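Local coordinates for ABC transporter, substrate binding protein (PDB 3EAF) that probably captures a solute outside the cell as the substrate-binding component of an ABC transporter and carries a bound magnesium ion, at residues P120-G131 / F252-P260; I209-R217 / E237-E245. All coordinates share one frame; numbering follows the deposited sequence.

Contact 1: residues P120-G131 / F252-P260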
loop_
_atom_site.group_PDB
_atom_site.type_symbol
_atom_site.label_atom_id
_atom_site.label_comp_id
_atom_site.label_asym_id
_atom_site.label_seq_id
_atom_site.Cartn_x
_atom_site.Cartn_y
_atom_site.Cartn_z
ATOM N N PRO A 120 3.979 -5.680 -3.855
ATOM C CA PRO A 120 4.749 -5.053 -4.934
ATOM C C PRO A 120 5.142 -3.593 -4.655
ATOM O O PRO A 120 4.972 -2.722 -5.516
ATOM C CB PRO A 120 3.779 -5.132 -6.115
ATOM C CG PRO A 120 2.446 -4.953 -5.485
ATOM C CD PRO A 120 2.526 -5.612 -4.118
ATOM N N ALA A 121 5.665 -3.337 -3.459
ATOM C CA ALA A 121 6.037 -1.988 -3.044
ATOM C C ALA A 121 7.115 -2.084 -1.960
ATOM O O ALA A 121 7.294 -3.147 -1.364
ATOM C CB ALA A 121 4.803 -1.226 -2.517
ATOM N N PRO A 122 7.839 -0.978 -1.702
ATOM C CA PRO A 122 8.704 -0.999 -0.519
ATOM C C PRO A 122 7.844 -1.107 0.736
ATOM O O PRO A 122 6.672 -0.754 0.706
ATOM C CB PRO A 122 9.405 0.367 -0.556
ATOM C CG PRO A 122 9.202 0.895 -1.954
ATOM C CD PRO A 122 7.890 0.317 -2.404
ATOM N N ASP A 123 8.422 -1.580 1.831
ATOM C CA ASP A 123 7.701 -1.608 3.093
ATOM C C ASP A 123 7.373 -0.179 3.526
ATOM O O ASP A 123 8.002 0.770 3.054
ATOM C CB ASP A 123 8.557 -2.275 4.156
ATOM C CG ASP A 123 9.810 -1.491 4.436
ATOM O OD1 ASP A 123 9.826 -0.736 5.426
ATOM O OD2 ASP A 123 10.752 -1.595 3.633
ATOM N N TYR A 124 6.410 -0.039 4.437
ATOM C CA TYR A 124 5.969 1.260 4.962
ATOM C C TYR A 124 7.076 2.162 5.512
ATOM O O TYR A 124 6.996 3.386 5.413
ATOM C CB TYR A 124 4.952 1.048 6.083
ATOM C CG TYR A 124 3.539 0.728 5.649
ATOM C CD1 TYR A 124 2.791 -0.217 6.343
ATOM C CD2 TYR A 124 2.941 1.384 4.565
ATOM C CE1 TYR A 124 1.479 -0.515 5.977
ATOM C CE2 TYR A 124 1.620 1.090 4.186
ATOM C CZ TYR A 124 0.903 0.137 4.900
ATOM O OH TYR A 124 -0.391 -0.172 4.546
ATOM N N SER A 125 8.088 1.556 6.122
ATOM C CA SER A 125 9.165 2.313 6.763
ATOM C C SER A 125 10.104 2.938 5.724
ATOM O O SER A 125 10.387 4.137 5.782
ATOM C CB SER A 125 9.923 1.424 7.755
ATOM O OG SER A 125 9.026 0.789 8.656
ATOM N N THR A 126 10.561 2.122 4.770
ATOM C CA THR A 126 11.349 2.583 3.621
ATOM C C THR A 126 10.608 3.645 2.818
ATOM O O THR A 126 11.213 4.631 2.391
ATOM C CB THR A 126 11.699 1.413 2.683
ATOM O OG1 THR A 126 12.360 0.385 3.434
ATOM C CG2 THR A 126 12.596 1.875 1.537
ATOM N N GLN A 127 9.304 3.438 2.611
ATOM C CA GLN A 127 8.445 4.446 1.983
ATOM C C GLN A 127 8.463 5.759 2.775
ATOM O O GLN A 127 8.694 6.832 2.204
ATOM C CB GLN A 127 7.001 3.928 1.843
ATOM C CG GLN A 127 6.813 2.873 0.745
ATOM C CD GLN A 127 5.352 2.544 0.465
ATOM O OE1 GLN A 127 4.959 1.367 0.411
ATOM N NE2 GLN A 127 4.547 3.573 0.264
ATOM N N ALA A 128 8.214 5.663 4.081
ATOM C CA ALA A 128 8.171 6.830 4.967
ATOM C C ALA A 128 9.493 7.592 4.958
ATOM O O ALA A 128 9.512 8.813 4.825
ATOM C CB ALA A 128 7.812 6.419 6.390
ATOM N N CYS A 129 10.594 6.862 5.088
ATOM C CA CYS A 129 11.911 7.488 5.152
ATOM C C CYS A 129 12.305 8.103 3.809
ATOM O O CYS A 129 12.987 9.126 3.776
ATOM C CB CYS A 129 12.957 6.499 5.661
ATOM S SG CYS A 129 12.680 6.002 7.389
ATOM N N SER A 130 11.855 7.490 2.714
ATOM C CA SER A 130 12.029 8.050 1.371
ATOM C C SER A 130 11.307 9.382 1.212
ATOM O O SER A 130 11.866 10.339 0.662
ATOM C CB SER A 130 11.550 7.066 0.306
ATOM O OG SER A 130 12.379 5.916 0.270
ATOM N N GLY A 131 10.064 9.439 1.690
ATOM C CA GLY A 131 9.261 10.668 1.653
ATOM C C GLY A 131 9.826 11.773 2.532
ATOM O O GLY A 131 9.778 12.954 2.168
ATOM N N PHE A 252 1.898 16.635 0.682
ATOM C CA PHE A 252 2.565 15.691 -0.199
ATOM C C PHE A 252 2.127 14.268 0.128
ATOM O O PHE A 252 1.938 13.925 1.300
ATOM C CB PHE A 252 4.087 15.815 -0.060
ATOM C CG PHE A 252 4.641 17.149 -0.520
ATOM C CD1 PHE A 252 5.084 17.317 -1.833
ATOM C CD2 PHE A 252 4.718 18.228 0.359
ATOM C CE1 PHE A 252 5.592 18.538 -2.264
ATOM C CE2 PHE A 252 5.222 19.459 -0.059
ATOM C CZ PHE A 252 5.654 19.614 -1.378
ATOM N N GLY A 253 1.973 13.447 -0.908
ATOM C CA GLY A 253 1.621 12.049 -0.736
ATOM C C GLY A 253 2.697 11.151 -1.299
ATOM O O GLY A 253 3.319 11.470 -2.316
ATOM N N ILE A 254 2.926 10.031 -0.628
ATOM C CA ILE A 254 3.837 9.015 -1.129
ATOM C C ILE A 254 3.027 8.020 -1.954
ATOM O O ILE A 254 1.876 7.728 -1.622
ATOM C CB ILE A 254 4.547 8.274 0.037
ATOM C CG1 ILE A 254 5.349 9.255 0.900
ATOM C CG2 ILE A 254 5.439 7.137 -0.478
ATOM C CD1 ILE A 254 5.825 8.663 2.230
ATOM N N SER A 255 3.621 7.512 -3.033
ATOM C CA SER A 255 3.048 6.379 -3.749
ATOM C C SER A 255 4.136 5.619 -4.485
ATOM O O SER A 255 4.888 6.218 -5.256
ATOM C CB SER A 255 1.969 6.832 -4.736
ATOM O OG SER A 255 1.461 5.721 -5.454
ATOM N N PRO A 256 4.236 4.300 -4.244
ATOM C CA PRO A 256 5.121 3.439 -5.043
ATOM C C PRO A 256 4.632 3.228 -6.488
ATOM O O PRO A 256 5.389 2.721 -7.333
ATOM C CB PRO A 256 5.100 2.105 -4.280
ATOM C CG PRO A 256 4.518 2.426 -2.921
ATOM C CD PRO A 256 3.556 3.541 -3.180
ATOM N N PHE A 257 3.393 3.640 -6.764
ATOM C CA PHE A 257 2.718 3.364 -8.033
ATOM C C PHE A 257 2.329 4.673 -8.696
ATOM O O PHE A 257 1.848 5.595 -8.024
ATOM C CB PHE A 257 1.444 2.531 -7.800
ATOM C CG PHE A 257 1.596 1.471 -6.737
ATOM C CD1 PHE A 257 2.144 0.232 -7.048
ATOM C CD2 PHE A 257 1.204 1.722 -5.425
ATOM C CE1 PHE A 257 2.300 -0.741 -6.080
ATOM C CE2 PHE A 257 1.350 0.750 -4.446
ATOM C CZ PHE A 257 1.907 -0.482 -4.772
ATOM N N ILE A 258 2.526 4.746 -10.012
ATOM C CA ILE A 258 2.115 5.908 -10.796
ATOM C C ILE A 258 0.585 6.049 -10.786
ATOM O O ILE A 258 -0.135 5.046 -10.856
ATOM C CB ILE A 258 2.689 5.836 -12.252
ATOM C CG1 ILE A 258 2.724 7.222 -12.913
ATOM C CG2 ILE A 258 1.925 4.824 -13.122
ATOM C CD1 ILE A 258 3.649 8.238 -12.224
ATOM N N TYR A 259 0.093 7.278 -10.641
ATOM C CA TYR A 259 -1.345 7.542 -10.711
ATOM C C TYR A 259 -1.766 7.442 -12.170
ATOM O O TYR A 259 -0.975 7.790 -13.055
ATOM C CB TYR A 259 -1.681 8.959 -10.247
ATOM C CG TYR A 259 -1.588 9.265 -8.767
ATOM C CD1 TYR A 259 -0.779 8.516 -7.909
ATOM C CD2 TYR A 259 -2.287 10.349 -8.237
ATOM C CE1 TYR A 259 -0.687 8.832 -6.551
ATOM C CE2 TYR A 259 -2.205 10.671 -6.897
ATOM C CZ TYR A 259 -1.406 9.912 -6.058
ATOM O OH TYR A 259 -1.337 10.251 -4.736
ATOM N N PRO A 260 -3.010 6.982 -12.435
ATOM C CA PRO A 260 -3.495 7.003 -13.826
ATOM C C PRO A 260 -3.331 8.369 -14.531
ATOM O O PRO A 260 -2.959 8.400 -15.699
ATOM C CB PRO A 260 -4.978 6.624 -13.688
ATOM C CG PRO A 260 -5.027 5.775 -12.459
ATOM C CD PRO A 260 -4.011 6.407 -11.514
#
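Helix 124-131 passes strand 252-255 at 9.0 Å between axes, their directions 140° apart, and residues 120-122, which lead into the helix, run beside the loop that follows the strand, with Ala121 and Pro256 nearest in register. Ile254 makes the contact with the helix, at Gln127, Ala128 and Gly131. Its CG1 lies anti to the carbonyl carbon (chi1 -60°), and from there the chain extends until Ile254 CD1 stands 3.4 Å from Gln127 O. The same methyl lies 4.0 Å from Gly131 CA, where a side chain would collide with it. Pro256 comes next along the interface. The Pro256 and Gln127 side chains cross at about a right angle, the amide lying on the Pro256 CG side, while Pro256 CB rests 3.8 Å from Pro122 CD. Ala121 CB touches two neighbours at once, 3.7 Å from both Pro256 CG and Phe257 CZ. Pro256 CB lies over the centre of one Phe257 face, and Pro120 O, hydrogen-bonded to Tyr349, approaches that ring obliquely. An alanine in place of Gln127 would remove the amide lying against Pro256 and Ile254 CG2, and would probably leave a gap between the helix and the proline ring. At the helix start, Asp123 is the N-cap: Asp123 OD1 accepts from Thr126 N at 3.0 Å. The Pro120 side chain lies about 4 Å from that of Tyr341, a magnesium-site residue. In this periplasmic-binding-protein fold, helix and sheet are thus joined by buried van der Waals packing, in which methyl, proline and phenyl groups lie against carbonyls and an amide as well as against carbon.

Contact 2: residues I209-R217 / E237-E245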
loop_
_atom_site.group_PDB
_atom_site.type_symbol
_atom_site.label_atom_id
_atom_site.label_comp_id
_atom_site.label_asym_id
_atom_site.label_seq_id
_atom_site.Cartn_x
_atom_site.Cartn_y
_atom_site.Cartn_z
ATOM N N ILE A 209 -6.762 8.201 4.123
ATOM C CA ILE A 209 -7.100 9.512 3.564
ATOM C C ILE A 209 -8.138 10.319 4.358
ATOM O O ILE A 209 -8.083 11.544 4.358
ATOM C CB ILE A 209 -7.511 9.407 2.047
ATOM C CG1 ILE A 209 -7.599 10.796 1.401
ATOM C CG2 ILE A 209 -8.800 8.580 1.869
ATOM C CD1 ILE A 209 -7.688 10.790 -0.124
ATOM N N SER A 210 -9.072 9.641 5.025
ATOM C CA SER A 210 -10.138 10.325 5.767
ATOM C C SER A 210 -9.595 11.210 6.883
ATOM O O SER A 210 -9.893 12.397 6.931
ATOM C CB SER A 210 -11.151 9.319 6.331
ATOM O OG SER A 210 -11.801 8.640 5.271
ATOM N N SER A 211 -8.801 10.639 7.777
ATOM C CA SER A 211 -8.233 11.432 8.867
ATOM C C SER A 211 -7.063 12.314 8.416
ATOM O O SER A 211 -6.909 13.423 8.923
ATOM C CB SER A 211 -7.843 10.550 10.057
ATOM O OG SER A 211 -6.913 9.560 9.680
ATOM N N CYS A 212 -6.252 11.832 7.470
ATOM C CA CYS A 212 -5.165 12.649 6.902
ATOM C C CYS A 212 -5.693 13.956 6.329
ATOM O O CYS A 212 -5.128 15.021 6.569
ATOM C CB CYS A 212 -4.412 11.902 5.803
ATOM S SG CYS A 212 -3.285 10.620 6.378
ATOM N N SER A 213 -6.769 13.868 5.555
ATOM C CA SER A 213 -7.372 15.047 4.936
ATOM C C SER A 213 -8.008 15.999 5.956
ATOM O O SER A 213 -7.845 17.219 5.859
ATOM C CB SER A 213 -8.388 14.631 3.881
ATOM O OG SER A 213 -7.760 13.834 2.892
ATOM N N LEU A 214 -8.722 15.440 6.929
ATOM C CA LEU A 214 -9.276 16.226 8.028
ATOM C C LEU A 214 -8.183 17.005 8.770
ATOM O O LEU A 214 -8.381 18.165 9.141
ATOM C CB LEU A 214 -10.038 15.330 9.011
ATOM C CG LEU A 214 -11.440 14.840 8.622
ATOM C CD1 LEU A 214 -11.943 13.896 9.690
ATOM C CD2 LEU A 214 -12.411 15.991 8.445
ATOM N N LEU A 215 -7.041 16.352 8.970
ATOM C CA LEU A 215 -5.889 16.953 9.643
ATOM C C LEU A 215 -5.276 18.077 8.811
ATOM O O LEU A 215 -5.013 19.156 9.330
ATOM C CB LEU A 215 -4.824 15.890 9.958
ATOM C CG LEU A 215 -3.571 16.362 10.716
ATOM C CD1 LEU A 215 -3.900 16.721 12.161
ATOM C CD2 LEU A 215 -2.470 15.290 10.668
ATOM N N GLY A 216 -5.033 17.819 7.529
ATOM C CA GLY A 216 -4.537 18.854 6.622
ATOM C C GLY A 216 -5.448 20.066 6.589
ATOM O O GLY A 216 -4.978 21.206 6.623
ATOM N N ARG A 217 -6.757 19.817 6.524
ATOM C CA ARG A 217 -7.755 20.891 6.527
ATOM C C ARG A 217 -7.728 21.661 7.850
ATOM O O ARG A 217 -7.777 22.892 7.857
ATOM C CB ARG A 217 -9.159 20.334 6.246
ATOM C CG ARG A 217 -10.247 21.400 6.150
ATOM C CD ARG A 217 -11.624 20.808 5.807
ATOM N NE ARG A 217 -11.788 20.493 4.387
ATOM C CZ ARG A 217 -12.124 21.374 3.446
ATOM N NH1 ARG A 217 -12.327 22.649 3.751
ATOM N NH2 ARG A 217 -12.259 20.979 2.185
ATOM N N GLU A 237 -6.200 11.115 -5.480
ATOM C CA GLU A 237 -6.865 12.073 -6.380
ATOM C C GLU A 237 -7.938 12.929 -5.697
ATOM O O GLU A 237 -8.246 14.025 -6.168
ATOM C CB GLU A 237 -7.478 11.339 -7.589
ATOM C CG GLU A 237 -6.456 10.655 -8.513
ATOM C CD GLU A 237 -6.122 9.229 -8.096
ATOM O OE1 GLU A 237 -6.479 8.818 -6.968
ATOM O OE2 GLU A 237 -5.506 8.506 -8.907
ATOM N N ARG A 238 -8.492 12.423 -4.591
ATOM C CA ARG A 238 -9.548 13.118 -3.833
ATOM C C ARG A 238 -9.007 14.187 -2.885
ATOM O O ARG A 238 -9.763 15.036 -2.400
ATOM C CB ARG A 238 -10.371 12.111 -3.024
ATOM C CG ARG A 238 -11.244 11.190 -3.862
ATOM C CD ARG A 238 -11.758 10.022 -3.031
ATOM N NE ARG A 238 -10.658 9.149 -2.602
ATOM C CZ ARG A 238 -10.801 8.048 -1.861
ATOM N NH1 ARG A 238 -12.000 7.661 -1.442
ATOM N NH2 ARG A 238 -9.736 7.331 -1.536
ATOM N N SER A 239 -7.700 14.150 -2.632
ATOM C CA SER A 239 -7.066 14.999 -1.612
ATOM C C SER A 239 -7.261 16.512 -1.797
ATOM O O SER A 239 -7.483 17.210 -0.811
ATOM C CB SER A 239 -5.577 14.652 -1.451
ATOM O OG SER A 239 -5.412 13.366 -0.874
ATOM N N PRO A 240 -7.176 17.030 -3.046
ATOM C CA PRO A 240 -7.447 18.468 -3.217
ATOM C C PRO A 240 -8.823 18.883 -2.691
ATOM O O PRO A 240 -8.955 19.904 -2.013
ATOM C CB PRO A 240 -7.386 18.665 -4.734
ATOM C CG PRO A 240 -6.560 17.532 -5.245
ATOM C CD PRO A 240 -6.812 16.382 -4.319
ATOM N N GLN A 241 -9.831 18.076 -3.000
ATOM C CA GLN A 241 -11.208 18.333 -2.593
ATOM C C GLN A 241 -11.429 18.082 -1.087
ATOM O O GLN A 241 -12.137 18.840 -0.422
ATOM C CB GLN A 241 -12.163 17.491 -3.452
ATOM C CG GLN A 241 -12.092 17.757 -4.994
ATOM C CD GLN A 241 -10.829 17.200 -5.717
ATOM O OE1 GLN A 241 -10.177 16.245 -5.259
ATOM N NE2 GLN A 241 -10.501 17.805 -6.873
ATOM N N LEU A 242 -10.814 17.031 -0.548
ATOM C CA LEU A 242 -10.972 16.694 0.871
ATOM C C LEU A 242 -10.231 17.644 1.825
ATOM O O LEU A 242 -10.715 17.931 2.926
ATOM C CB LEU A 242 -10.573 15.238 1.144
ATOM C CG LEU A 242 -11.404 14.128 0.487
ATOM C CD1 LEU A 242 -10.796 12.780 0.784
ATOM C CD2 LEU A 242 -12.874 14.184 0.950
ATOM N N ILE A 243 -9.064 18.118 1.399
ATOM C CA ILE A 243 -8.254 19.032 2.211
ATOM C C ILE A 243 -8.704 20.491 2.026
ATOM O O ILE A 243 -8.729 21.262 2.984
ATOM C CB ILE A 243 -6.732 18.862 1.918
ATOM C CG1 ILE A 243 -6.264 17.461 2.353
ATOM C CG2 ILE A 243 -5.907 19.964 2.606
ATOM C CD1 ILE A 243 -4.905 17.041 1.823
ATOM N N GLY A 244 -9.063 20.853 0.796
ATOM C CA GLY A 244 -9.469 22.224 0.472
ATOM C C GLY A 244 -8.329 23.205 0.214
ATOM O O GLY A 244 -7.144 22.863 0.338
ATOM N N GLU A 245 -8.709 24.437 -0.123
ATOM C CA GLU A 245 -7.803 25.517 -0.524
ATOM C C GLU A 245 -6.716 25.843 0.513
ATOM O O GLU A 245 -5.611 26.256 0.152
ATOM C CB GLU A 245 -8.642 26.760 -0.896
ATOM C CG GLU A 245 -7.902 28.115 -0.958
ATOM C CD GLU A 245 -7.855 28.844 0.390
ATOM O OE1 GLU A 245 -8.898 28.914 1.088
ATOM O OE2 GLU A 245 -6.771 29.355 0.746
HETATM O O HOH W 1 -5.118 13.677 1.843
#
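Arg217 reaches across to the end of helix 239-243 and binds its carbonyl groups. Arg217 NE donates to Leu242 O at 3.1 Å with a fairly straight N-H...O angle of 156°; the oxygen lies near the guanidinium plane, although the donor stands above the plane of the carbonyl. Arg217 NH2 adds weak bonds to Gln241 O and Leu242 O. Ile243 O sits over the centre of one guanidinium face, 3.3 Å above its plane, so the group meets three successive carbonyls, two at its edge through hydrogen bonds and the third by contact alone. With CG anti to the backbone N (chi1 -177°), the chain starts out extended and then bends at chi3, which brings the guanidinium to them. The positive charge at this C-terminal end probably suits the helix dipole. Gly244, with positive phi, ends the helix beside it, where a side chain would clash with Arg217 NH2.

One turn back, Ser213 CB packs 3.6 Å from Leu242 CB, and Ile243 CG1 lies against Ser213 CA. Farther back still, Ile209 crosses Leu242 at about a right angle, and its CG2 lies over one face of the Arg238 guanidinium.

Behind these contacts, the Ser213 hydroxyl is fixed by donating to Ile209 O and by accepting from a water that also bonds Ser239 OG. Ser239 OG is held by Asp236 N as well, and Arg238 by a salt bridge to Asp236.

The axes of segments 209-217 and 239-243 cross at -55° with a closest approach of 8.8 Å. These are successive helices of a beta-alpha-beta lobe, lying on the connections between parallel strands 202-205, 227-230 and 251-255, away from the magnesium site. Helix 18-38 covers the Ile209 and Arg238 end, and Ile243 rests on strand 352-357.

How the contacts relate
From the N terminus, residues 120-131 come first and lead into helix 124-139, and contact 1 closes a loop of 120 residues when strand 251-255 and the turn after it come back to this helix. Contact 2 is nested inside that loop: residues 209-217 are met by 237-245 only 19 residues later, after strand 227-230. Helix 239-243 then leads to strand 251-255. Contact 1 ties helix 124-139 to the seven-stranded mixed sheet, while contact 2 joins helix 209-222 to helix 239-243 beside that sheet. Contact 1 lies closer to the centre of the molecule (about 8 Å, centre to centre) than contact 2 (about 18 Å), yet Glu237 packs against Tyr259 and Pro260.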